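Local coordinates for translation initiation factor eIF2 assembly protein (PDB 4ZGP), which acts as an ATP-dependent chaperone of eIF2 assembly, binding the gamma subunit so that it can join the alpha and beta subunits, at residues A[28-33]-A[157-162]; A[115-120]-A[176-181]; A[193-198]-A[207-212]. One frame throughout, in Å; residues are numbered along the deposited sequence. Where two conformers were deposited one is given.

In the fold
Cdc123 is an ATP-grasp protein, and its ADP lies between contacts 2 and 3, both of which touch it. These two lie on opposite sides of the chain's centre, with centres about 22 Å apart: contact 2 brings Thr120 to the phosphates, while contact 3 brings Glu193 to the ribose and Arg209 to the diphosphate. Contact 1 is set back, the side chain of Ala158 being about 13 Å from the nucleotide, yet it adjoins contact 2, with centres about 12 Å apart. There Val29 O probably accepts a hydrogen bond from Trp118 NE1 at 2.8 Å, and Ala158 packs on the same indole. Contacts 1 and 3 do not touch, their nearest atoms being about 9 Å apart.

Contact 1: residues A[28-33]-A[157-162]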
loop_
_atom_site.group_PDB
_atom_site.type_symbol
_atom_site.label_atom_id
_atom_site.label_comp_id
_atom_site.label_asym_id
_atom_site.label_seq_id
_atom_site.Cartn_x
_atom_site.Cartn_y
_atom_site.Cartn_z
ATOM N N GLN A 28 -9.519 -2.891 -12.077
ATOM C CA GLN A 28 -8.957 -3.464 -10.852
ATOM C C GLN A 28 -7.836 -2.606 -10.304
ATOM O O GLN A 28 -7.693 -2.471 -9.080
ATOM C CB GLN A 28 -8.435 -4.867 -11.096
ATOM C CG GLN A 28 -9.500 -5.940 -11.089
ATOM C CD GLN A 28 -8.882 -7.262 -11.480
ATOM O OE1 GLN A 28 -8.590 -7.488 -12.654
ATOM N NE2 GLN A 28 -8.609 -8.114 -10.490
ATOM N N VAL A 29 -7.035 -2.042 -11.208
ATOM C CA VAL A 29 -5.946 -1.140 -10.818
ATOM C C VAL A 29 -6.500 0.192 -10.282
ATOM O O VAL A 29 -6.055 0.698 -9.237
ATOM C CB VAL A 29 -4.973 -0.898 -12.014
ATOM C CG1 VAL A 29 -3.996 0.216 -11.710
ATOM C CG2 VAL A 29 -4.224 -2.185 -12.340
ATOM N N LEU A 30 -7.487 0.737 -10.974
ATOM C CA LEU A 30 -8.134 1.976 -10.539
ATOM C C LEU A 30 -8.787 1.852 -9.161
ATOM O O LEU A 30 -8.770 2.808 -8.380
ATOM C CB LEU A 30 -9.201 2.428 -11.557
ATOM C CG LEU A 30 -8.724 3.024 -12.886
ATOM C CD1 LEU A 30 -9.920 3.263 -13.804
ATOM C CD2 LEU A 30 -7.953 4.319 -12.649
ATOM N N HIS A 31 -9.389 0.694 -8.870
ATOM C CA HIS A 31 -10.073 0.503 -7.596
ATOM C C HIS A 31 -9.113 0.476 -6.405
ATOM O O HIS A 31 -9.535 0.685 -5.262
ATOM C CB HIS A 31 -10.891 -0.799 -7.613
ATOM C CG HIS A 31 -12.030 -0.763 -8.582
ATOM N ND1 HIS A 31 -12.631 -1.902 -9.073
ATOM C CD2 HIS A 31 -12.650 0.279 -9.185
ATOM C CE1 HIS A 31 -13.596 -1.561 -9.913
ATOM N NE2 HIS A 31 -13.625 -0.243 -10.000
ATOM N N CYS A 32 -7.841 0.199 -6.679
ATOM C CA CYS A 32 -6.836 0.088 -5.627
ATOM C C CYS A 32 -6.078 1.383 -5.376
ATOM O O CYS A 32 -5.187 1.406 -4.518
ATOM C CB CYS A 32 -5.827 -1.025 -5.963
ATOM S SG CYS A 32 -6.571 -2.645 -5.665
ATOM N N GLN A 33 -6.397 2.441 -6.116
ATOM C CA GLN A 33 -5.776 3.734 -5.813
ATOM C C GLN A 33 -6.112 4.141 -4.394
ATOM O O GLN A 33 -7.237 3.930 -3.936
ATOM C CB GLN A 33 -6.264 4.832 -6.760
ATOM C CG GLN A 33 -6.000 4.663 -8.237
ATOM C CD GLN A 33 -6.764 5.730 -9.031
ATOM O OE1 GLN A 33 -6.219 6.773 -9.355
ATOM N NE2 GLN A 33 -8.040 5.473 -9.299
ATOM N N HIS A 157 4.313 3.013 -15.423
ATOM C CA HIS A 157 3.909 1.686 -15.872
ATOM C C HIS A 157 2.679 1.118 -15.176
ATOM O O HIS A 157 2.454 -0.088 -15.237
ATOM C CB HIS A 157 5.058 0.691 -15.676
ATOM C CG HIS A 157 6.297 1.039 -16.437
ATOM N ND1 HIS A 157 6.339 1.079 -17.816
ATOM C CD2 HIS A 157 7.541 1.365 -16.012
ATOM C CE1 HIS A 157 7.555 1.419 -18.206
ATOM N NE2 HIS A 157 8.304 1.593 -17.130
ATOM N N ALA A 158 1.884 1.974 -14.539
ATOM C CA ALA A 158 0.821 1.504 -13.654
ATOM C C ALA A 158 -0.201 0.606 -14.345
ATOM O O ALA A 158 -0.763 -0.286 -13.717
ATOM C CB ALA A 158 0.111 2.683 -13.019
ATOM N N PHE A 159 -0.457 0.848 -15.626
ATOM C CA PHE A 159 -1.510 0.112 -16.324
ATOM C C PHE A 159 -1.002 -0.864 -17.381
ATOM O O PHE A 159 -1.789 -1.379 -18.170
ATOM C CB PHE A 159 -2.484 1.095 -16.978
ATOM C CG PHE A 159 -3.185 1.980 -16.000
ATOM C CD1 PHE A 159 -4.333 1.543 -15.354
ATOM C CD2 PHE A 159 -2.682 3.228 -15.696
ATOM C CE1 PHE A 159 -4.979 2.341 -14.441
ATOM C CE2 PHE A 159 -3.310 4.029 -14.766
ATOM C CZ PHE A 159 -4.467 3.587 -14.141
ATOM N N ASP A 160 0.298 -1.132 -17.386
ATOM C CA ASP A 160 0.903 -1.918 -18.464
ATOM C C ASP A 160 0.485 -3.391 -18.460
ATOM O O ASP A 160 0.540 -4.059 -19.495
ATOM C CB ASP A 160 2.428 -1.820 -18.397
ATOM C CG ASP A 160 2.944 -0.426 -18.744
ATOM O OD1 ASP A 160 2.126 0.455 -19.106
ATOM O OD2 ASP A 160 4.172 -0.211 -18.654
ATOM N N ASP A 161 0.061 -3.902 -17.308
ATOM C CA ASP A 161 -0.351 -5.297 -17.239
ATOM C C ASP A 161 -1.852 -5.496 -17.462
ATOM O O ASP A 161 -2.333 -6.625 -17.455
ATOM C CB ASP A 161 0.056 -5.896 -15.898
ATOM C CG ASP A 161 1.552 -6.126 -15.798
ATOM O OD1 ASP A 161 2.180 -6.436 -16.836
ATOM O OD2 ASP A 161 2.095 -5.994 -14.684
ATOM N N CYS A 162 -2.588 -4.407 -17.661
ATOM C CA CYS A 162 -4.022 -4.507 -17.873
ATOM C C CYS A 162 -4.317 -4.960 -19.292
ATOM O O CYS A 162 -3.950 -4.292 -20.260
ATOM C CB CYS A 162 -4.697 -3.173 -17.586
ATOM S SG CYS A 162 -4.305 -2.578 -15.944
#
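Leu30 O, in helix 26-31, is gripped by three donors while its own side chain reaches across to Phe159. The firm bond comes from Gln33 NE2 at 2.9 Å, nearly straight (166° at the hydrogen) and arriving on a lone pair in the carbonyl plane; Gln33 N adds a weak one, and the hydroxyl of Ser36 a third. Gln33 occupies the N-cap position of the next helix, so its amide links Leu30 to the start of helix 34-40.

The side chains that meet across the contact are apolar. Val29 does most of the touching and splits its two methyls between two partners. Val29 CG1, anti to the backbone N (chi1 170°), comes obliquely to the phenyl ring and lies 3.6 Å from Phe159 CE1, while Val29 CG2 meets Cys162 SG, also at 3.6 Å. Leu30 comes in at about a right angle to Phe159, with Leu30 CD2 close to the ring plane and 3.9 Å from Phe159 CZ. The phenyl ring also packs edge-to-face with Phe176 and touches Pro173.

Two successive type I turns following helix 149-157, His157 to Asp160 and Phe159 to Cys162, present Phe159 and Cys162 to helix 26-31. On their outer side, His157 ND1 donates to Asp160 OD2 at 2.7 Å. With no hydrogen bond joining the two segments, the fit rests on shape and the burial of hydrocarbon and sulfur, while the polar bonds lie within each segment or run to neighbours such as Trp118 and Asn117.

Contact 2: residues A[115-120]-A[176-181]. With ADP (adenosine-5'-diphosphate), chain C.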
loop_
_atom_site.group_PDB
_atom_site.type_symbol
_atom_site.label_atom_id
_atom_site.label_comp_id
_atom_site.label_asym_id
_atom_site.label_seq_id
_atom_site.Cartn_x
_atom_site.Cartn_y
_atom_site.Cartn_z
ATOM N N LYS A 115 3.240 8.417 -0.240
ATOM C CA LYS A 115 3.129 7.428 -1.335
ATOM C C LYS A 115 2.366 8.091 -2.486
ATOM O O LYS A 115 1.791 9.164 -2.298
ATOM C CB LYS A 115 2.433 6.136 -0.861
ATOM C CG LYS A 115 0.983 6.322 -0.434
ATOM C CD LYS A 115 0.326 5.014 0.073
ATOM C CE LYS A 115 -0.041 4.098 -1.099
ATOM N NZ LYS A 115 -0.612 2.772 -0.666
ATOM N N LEU A 116 2.390 7.506 -3.682
ATOM C CA LEU A 116 1.487 7.980 -4.725
ATOM C C LEU A 116 0.277 7.050 -4.724
ATOM O O LEU A 116 -0.090 6.525 -3.671
ATOM C CB LEU A 116 2.163 8.059 -6.095
ATOM C CG LEU A 116 3.413 8.949 -6.181
ATOM C CD1 LEU A 116 3.843 9.134 -7.621
ATOM C CD2 LEU A 116 3.221 10.313 -5.493
ATOM N N ASN A 117 -0.367 6.874 -5.876
ATOM C CA ASN A 117 -1.666 6.226 -5.864
ATOM C C ASN A 117 -1.604 4.804 -5.343
ATOM O O ASN A 117 -2.552 4.351 -4.708
ATOM C CB ASN A 117 -2.307 6.213 -7.260
ATOM C CG ASN A 117 -2.377 7.606 -7.913
ATOM O OD1 ASN A 117 -1.386 8.346 -7.947
ATOM N ND2 ASN A 117 -3.549 7.951 -8.449
ATOM N N TRP A 118 -0.516 4.088 -5.616
ATOM C CA TRP A 118 -0.491 2.673 -5.211
ATOM C C TRP A 118 0.666 2.281 -4.303
ATOM O O TRP A 118 0.454 1.532 -3.352
ATOM C CB TRP A 118 -0.462 1.734 -6.422
ATOM C CG TRP A 118 -1.606 1.931 -7.364
ATOM C CD1 TRP A 118 -2.852 1.354 -7.295
ATOM C CD2 TRP A 118 -1.614 2.777 -8.507
ATOM N NE1 TRP A 118 -3.635 1.806 -8.338
ATOM C CE2 TRP A 118 -2.890 2.665 -9.108
ATOM C CE3 TRP A 118 -0.654 3.612 -9.101
ATOM C CZ2 TRP A 118 -3.237 3.369 -10.253
ATOM C CZ3 TRP A 118 -0.997 4.304 -10.241
ATOM C CH2 TRP A 118 -2.283 4.179 -10.809
ATOM N N SER A 119 1.872 2.767 -4.595
ATOM C CA SER A 119 3.074 2.190 -3.995
ATOM C C SER A 119 3.776 3.096 -2.974
ATOM O O SER A 119 4.057 4.258 -3.243
ATOM C CB SER A 119 4.068 1.812 -5.097
ATOM O OG SER A 119 3.442 1.030 -6.098
ATOM N N THR A 120 4.030 2.533 -1.806
ATOM C CA THR A 120 4.827 3.175 -0.754
ATOM C C THR A 120 6.303 2.939 -1.075
ATOM O O THR A 120 6.673 1.824 -1.434
ATOM C CB THR A 120 4.437 2.605 0.641
ATOM O OG1 THR A 120 3.021 2.774 0.840
ATOM C CG2 THR A 120 5.185 3.281 1.778
ATOM N N PHE A 176 -8.350 9.951 -14.912
ATOM C CA PHE A 176 -7.384 9.490 -13.924
ATOM C C PHE A 176 -6.472 10.651 -13.562
ATOM O O PHE A 176 -6.195 11.496 -14.402
ATOM C CB PHE A 176 -6.569 8.316 -14.472
ATOM C CG PHE A 176 -5.321 8.026 -13.690
ATOM C CD1 PHE A 176 -5.366 7.231 -12.550
ATOM C CD2 PHE A 176 -4.092 8.532 -14.105
ATOM C CE1 PHE A 176 -4.205 6.958 -11.833
ATOM C CE2 PHE A 176 -2.932 8.270 -13.387
ATOM C CZ PHE A 176 -2.988 7.480 -12.254
ATOM N N SER A 177 -6.016 10.713 -12.319
ATOM C CA SER A 177 -4.944 11.648 -11.985
ATOM C C SER A 177 -4.012 11.036 -10.939
ATOM O O SER A 177 -4.456 10.259 -10.097
ATOM C CB SER A 177 -5.510 12.977 -11.473
ATOM O OG SER A 177 -6.131 12.832 -10.206
ATOM N N PHE A 178 -2.732 11.398 -10.980
ATOM C CA PHE A 178 -1.824 11.006 -9.916
ATOM C C PHE A 178 -2.154 11.806 -8.653
ATOM O O PHE A 178 -2.708 12.908 -8.721
ATOM C CB PHE A 178 -0.366 11.215 -10.342
ATOM C CG PHE A 178 0.091 10.260 -11.399
ATOM C CD1 PHE A 178 0.346 8.933 -11.084
ATOM C CD2 PHE A 178 0.264 10.678 -12.705
ATOM C CE1 PHE A 178 0.761 8.041 -12.052
ATOM C CE2 PHE A 178 0.698 9.795 -13.685
ATOM C CZ PHE A 178 0.939 8.467 -13.356
ATOM N N GLU A 179 -1.841 11.235 -7.496
ATOM C CA GLU A 179 -2.171 11.858 -6.223
ATOM C C GLU A 179 -0.983 11.697 -5.305
ATOM O O GLU A 179 -0.252 10.713 -5.401
ATOM C CB GLU A 179 -3.430 11.226 -5.612
ATOM C CG GLU A 179 -3.277 9.721 -5.414
ATOM C CD GLU A 179 -4.602 8.994 -5.300
ATOM O OE1 GLU A 179 -5.570 9.413 -5.958
ATOM O OE2 GLU A 179 -4.664 7.991 -4.560
ATOM N N LEU A 180 -0.775 12.685 -4.444
ATOM C CA LEU A 180 0.232 12.605 -3.416
ATOM C C LEU A 180 -0.440 12.295 -2.090
ATOM O O LEU A 180 -1.242 13.077 -1.571
ATOM C CB LEU A 180 1.034 13.913 -3.323
ATOM C CG LEU A 180 1.994 13.976 -2.137
ATOM C CD1 LEU A 180 2.981 12.846 -2.202
ATOM C CD2 LEU A 180 2.723 15.320 -2.113
ATOM N N VAL A 181 -0.096 11.139 -1.547
ATOM C CA VAL A 181 -0.653 10.694 -0.292
ATOM C C VAL A 181 0.349 10.919 0.822
ATOM O O VAL A 181 1.494 10.512 0.724
ATOM C CB VAL A 181 -1.031 9.186 -0.352
ATOM C CG1 VAL A 181 -1.586 8.726 0.981
ATOM C CG2 VAL A 181 -2.028 8.941 -1.482
HETATM P PB ADP C . 2.839 -1.492 0.222
HETATM O O1B ADP C . 1.441 -2.085 0.292
HETATM O O2B ADP C . 3.155 -0.816 -1.100
HETATM O O3B ADP C . 3.867 -2.454 0.782
HETATM P PA ADP C . 2.186 -0.087 2.670
HETATM O O1A ADP C . 1.410 -1.352 2.939
HETATM O O2A ADP C . 1.555 1.293 2.754
HETATM O O3A ADP C . 2.863 -0.198 1.207
HETATM O "O5'" ADP C . 3.438 -0.101 3.675
HETATM C "C5'" ADP C . 4.758 -0.450 3.258
HETATM C "C4'" ADP C . 5.548 -0.587 4.549
HETATM O "O4'" ADP C . 5.815 0.713 5.078
HETATM C "C3'" ADP C . 4.728 -1.319 5.599
HETATM O "O3'" ADP C . 5.122 -2.692 5.696
HETATM C "C2'" ADP C . 4.986 -0.576 6.893
HETATM O "O2'" ADP C . 5.957 -1.257 7.693
HETATM C "C1'" ADP C . 5.544 0.771 6.482
HETATM N N9 ADP C . 4.488 1.784 6.728
HETATM C C8 ADP C . 3.409 1.992 5.942
HETATM N N7 ADP C . 2.631 2.990 6.443
HETATM C C5 ADP C . 3.218 3.437 7.576
HETATM C C6 ADP C . 2.923 4.481 8.586
HETATM N N6 ADP C . 1.809 5.246 8.454
HETATM N N1 ADP C . 3.792 4.634 9.621
HETATM C C2 ADP C . 4.898 3.864 9.719
HETATM N N3 ADP C . 5.230 2.897 8.838
HETATM C C4 ADP C . 4.442 2.641 7.759
#
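Asn117 uses both ends of its amide on the backbone of 176-181. Its OD1 accepts from Glu179 N at 3.0 Å, the donor tilted 34° from the carbonyl plane, and Asn117 ND2 donates a hydrogen bond to Ser177 O at 3.0 Å, close to the amide plane. Gln33 OE1 takes the second N-H of that ND2. The amide, thus fixed in rotation, lies stacked on the carboxylate of Glu179, the planes 12° apart; Ser35 and Lys52 hold that carboxylate.

Lys115 and Val181 form an antiparallel hydrogen-bonded pair: Lys115 N donates to Val181 O at 2.9 Å, and Val181 N to Lys115 O at 2.8 Å. Between the two sets Glu179 O is buried with no hydrogen-bond partner in the model; Leu116 CA makes a CA-H...O contact with it at 3.3 Å, and the leucine side chain also lies against it. The lysine bends at chi3 (-77°), so that Lys115 NZ donates to Trp118 O at 3.1 Å from above the carbonyl plane and forms a salt bridge with Asp258. Thr120 OG1 lies 2.8 Å from ADP O2A. Lys115, Trp118 and Thr120 belong to the ATP site, so the pairing holds a segment of the nucleotide pocket. Trp118 and Phe176 meet rim to rim, their planes nearly parallel.

Strand 180-184 runs between strands 48-51 and 112-115; Phe34 of helix 34-40 packs on Lys115 and Val181, and helix 149-157 takes up Leu116.

Contact 3: residues A[193-198]-A[207-212]; sequences EFRCFV and CQRDDN. With ADP (adenosine-5'-diphosphate), chain C.
Arg209 lies across the backbone of 193-198 on its way to the nucleotide. Its CB is 3.2 Å from Glu193 O, which also accepts from Arg209 N at 2.8 Å. Arg209 CG rests 3.4 Å from Phe194 C, and CD passes Arg195 NE, itself in a salt bridge with Asp246. The chain is bent at chi2 and chi3, which turns the guanidinium toward ADP. NE makes a weak bond to Glu193 OE2, and NH1 a salt bridge to the same oxygen and another to Asp246. The very short approaches of Arg209 NH1 to ADP O1A and Glu193 OE2 are doubtful in detail, both side chains having a second conformer. Arg209 NH2 donates to ADP O3B at 2.9 Å, and Glu193 OE1 accepts from ADP O3' at 2.7 Å.

Behind this, Arg195 N bonds to Cys207 O and Cys207 N to Arg195 O, each at 2.9 Å. The Phe194 ring lies edge-on by Cys207 O and meets Tyr224 and Ile228 of helix 221-233. Shrinking it to alanine is likely to leave a gap against that helix and uncover Cys207 O.

Strand 193-199 pairs with 202-208 as a hairpin and with 243-250 on its other side, while Glu193, Arg195 and Arg209 touch strand 253-261.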
loop_
_atom_site.group_PDB
_atom_site.type_symbol
_atom_site.label_atom_id
_atom_site.label_comp_id
_atom_site.label_asym_id
_atom_site.label_seq_id
_atom_site.Cartn_x
_atom_site.Cartn_y
_atom_site.Cartn_z
ATOM N N GLU A 193 2.267 -7.109 11.269
ATOM C CA GLU A 193 1.598 -6.736 10.032
ATOM C C GLU A 193 1.420 -7.982 9.169
ATOM O O GLU A 193 2.276 -8.872 9.150
ATOM C CB GLU A 193 2.371 -5.656 9.274
ATOM C CG GLU A 193 1.442 -4.674 8.577
ATOM C CD GLU A 193 2.044 -4.025 7.358
ATOM O OE1 GLU A 193 3.280 -3.822 7.334
ATOM O OE2 GLU A 193 1.270 -3.724 6.428
ATOM N N PHE A 194 0.290 -8.048 8.473
ATOM C CA PHE A 194 -0.017 -9.243 7.679
ATOM C C PHE A 194 -0.482 -8.861 6.285
ATOM O O PHE A 194 -1.032 -7.783 6.078
ATOM C CB PHE A 194 -1.107 -10.096 8.354
ATOM C CG PHE A 194 -0.740 -10.561 9.729
ATOM C CD1 PHE A 194 -0.034 -11.745 9.904
ATOM C CD2 PHE A 194 -1.060 -9.788 10.844
ATOM C CE1 PHE A 194 0.339 -12.180 11.188
ATOM C CE2 PHE A 194 -0.702 -10.227 12.143
ATOM C CZ PHE A 194 -0.012 -11.418 12.306
ATOM N N ARG A 195 -0.298 -9.779 5.345
ATOM C CA ARG A 195 -0.838 -9.611 4.008
ATOM C C ARG A 195 -1.897 -10.686 3.796
ATOM O O ARG A 195 -1.646 -11.850 4.075
ATOM C CB ARG A 195 0.264 -9.710 2.965
ATOM C CG ARG A 195 -0.267 -9.663 1.534
ATOM C CD ARG A 195 0.777 -9.140 0.559
ATOM N NE ARG A 195 1.046 -7.716 0.745
ATOM C CZ ARG A 195 1.870 -7.009 -0.019
ATOM N NH1 ARG A 195 2.530 -7.608 -1.002
ATOM N NH2 ARG A 195 2.039 -5.696 0.200
ATOM N N CYS A 196 -3.068 -10.281 3.301
ATOM C CA CYS A 196 -4.283 -11.092 3.386
ATOM C C CYS A 196 -4.915 -11.193 2.013
ATOM O O CYS A 196 -5.182 -10.192 1.341
ATOM C CB CYS A 196 -5.275 -10.492 4.386
ATOM S SG CYS A 196 -4.531 -10.060 5.998
ATOM N N PHE A 197 -5.167 -12.424 1.603
ATOM C CA PHE A 197 -5.519 -12.701 0.233
ATOM C C PHE A 197 -6.977 -13.119 0.167
ATOM O O PHE A 197 -7.433 -13.973 0.928
ATOM C CB PHE A 197 -4.598 -13.796 -0.325
ATOM C CG PHE A 197 -3.148 -13.419 -0.313
ATOM C CD1 PHE A 197 -2.361 -13.655 0.805
ATOM C CD2 PHE A 197 -2.564 -12.849 -1.426
ATOM C CE1 PHE A 197 -1.012 -13.311 0.801
ATOM C CE2 PHE A 197 -1.221 -12.503 -1.429
ATOM C CZ PHE A 197 -0.445 -12.735 -0.323
ATOM N N VAL A 198 -7.706 -12.478 -0.736
ATOM C CA VAL A 198 -9.137 -12.607 -0.810
ATOM C C VAL A 198 -9.533 -13.054 -2.209
ATOM O O VAL A 198 -9.125 -12.451 -3.187
ATOM C CB VAL A 198 -9.849 -11.264 -0.501
ATOM C CG1 VAL A 198 -11.345 -11.424 -0.654
ATOM C CG2 VAL A 198 -9.496 -10.772 0.900
ATOM N N CYS A 207 -0.438 -14.102 5.535
ATOM C CA CYS A 207 0.886 -14.375 6.044
ATOM C C CYS A 207 1.444 -13.164 6.720
ATOM O O CYS A 207 1.011 -12.045 6.484
ATOM C CB CYS A 207 1.836 -14.836 4.919
ATOM S SG CYS A 207 2.143 -13.694 3.558
ATOM N N GLN A 208 2.387 -13.423 7.608
ATOM C CA GLN A 208 3.234 -12.390 8.165
ATOM C C GLN A 208 3.863 -11.548 7.060
ATOM O O GLN A 208 4.313 -12.071 6.024
ATOM C CB GLN A 208 4.323 -13.005 9.046
ATOM C CG GLN A 208 5.172 -11.987 9.788
ATOM C CD GLN A 208 6.124 -12.629 10.776
ATOM O OE1 GLN A 208 6.091 -13.844 10.978
ATOM N NE2 GLN A 208 6.977 -11.817 11.393
ATOM N N ARG A 209 3.920 -10.236 7.283
ATOM C CA ARG A 209 4.361 -9.329 6.234
ATOM C C ARG A 209 5.870 -9.136 6.191
ATOM O O ARG A 209 6.441 -8.960 5.115
ATOM C CB ARG A 209 3.668 -7.979 6.390
ATOM C CG ARG A 209 2.562 -7.778 5.393
ATOM C CD ARG A 209 2.971 -6.822 4.291
ATOM N NE ARG A 209 2.418 -5.498 4.524
ATOM C CZ ARG A 209 2.742 -4.414 3.830
ATOM N NH1 ARG A 209 2.167 -3.261 4.119
ATOM N NH2 ARG A 209 3.631 -4.488 2.850
ATOM N N ASP A 210 6.526 -9.191 7.344
ATOM C CA ASP A 210 7.980 -8.989 7.370
ATOM C C ASP A 210 8.697 -10.325 7.318
ATOM O O ASP A 210 8.056 -11.359 7.148
ATOM C CB ASP A 210 8.398 -8.218 8.621
ATOM C CG ASP A 210 8.202 -9.020 9.874
ATOM O OD1 ASP A 210 7.180 -9.736 9.949
ATOM O OD2 ASP A 210 9.060 -8.944 10.781
ATOM N N ASP A 211 10.017 -10.337 7.483
ATOM C CA ASP A 211 10.716 -11.617 7.353
ATOM C C ASP A 211 11.448 -12.071 8.612
ATOM O O ASP A 211 12.358 -12.891 8.547
ATOM C CB ASP A 211 11.697 -11.581 6.172
ATOM C CG ASP A 211 12.492 -10.299 6.105
ATOM O OD1 ASP A 211 12.804 -9.733 7.176
ATOM O OD2 ASP A 211 12.809 -9.857 4.976
ATOM N N ASN A 212 11.025 -11.578 9.770
ATOM C CA ASN A 212 11.640 -12.025 11.009
ATOM C C ASN A 212 10.699 -12.879 11.824
ATOM O O ASN A 212 9.528 -12.549 11.993
ATOM C CB ASN A 212 12.124 -10.832 11.828
ATOM C CG ASN A 212 13.279 -10.114 11.164
ATOM O OD1 ASN A 212 14.356 -10.685 10.992
ATOM N ND2 ASN A 212 13.059 -8.857 10.774
HETATM P PB ADP C . 2.839 -1.492 0.222
HETATM O O1B ADP C . 1.441 -2.085 0.292
HETATM O O2B ADP C . 3.155 -0.816 -1.100
HETATM O O3B ADP C . 3.867 -2.454 0.782
HETATM P PA ADP C . 2.186 -0.087 2.670
HETATM O O1A ADP C . 1.410 -1.352 2.939
HETATM O O2A ADP C . 1.555 1.293 2.754
HETATM O O3A ADP C . 2.863 -0.198 1.207
HETATM O "O5'" ADP C . 3.438 -0.101 3.675
HETATM C "C5'" ADP C . 4.758 -0.450 3.258
HETATM C "C4'" ADP C . 5.548 -0.587 4.549
HETATM O "O4'" ADP C . 5.815 0.713 5.078
HETATM C "C3'" ADP C . 4.728 -1.319 5.599
HETATM O "O3'" ADP C . 5.122 -2.692 5.696
HETATM C "C2'" ADP C . 4.986 -0.576 6.893
HETATM O "O2'" ADP C . 5.957 -1.257 7.693
HETATM C "C1'" ADP C . 5.544 0.771 6.482
HETATM N N9 ADP C . 4.488 1.784 6.728
HETATM C C8 ADP C . 3.409 1.992 5.942
HETATM N N7 ADP C . 2.631 2.990 6.443
HETATM C C5 ADP C . 3.218 3.437 7.576
HETATM C C6 ADP C . 2.923 4.481 8.586
HETATM N N6 ADP C . 1.809 5.246 8.454
HETATM N N1 ADP C . 3.792 4.634 9.621
HETATM C C2 ADP C . 4.898 3.864 9.719
HETATM N N3 ADP C . 5.230 2.897 8.838
HETATM C C4 ADP C . 4.442 2.641 7.759
#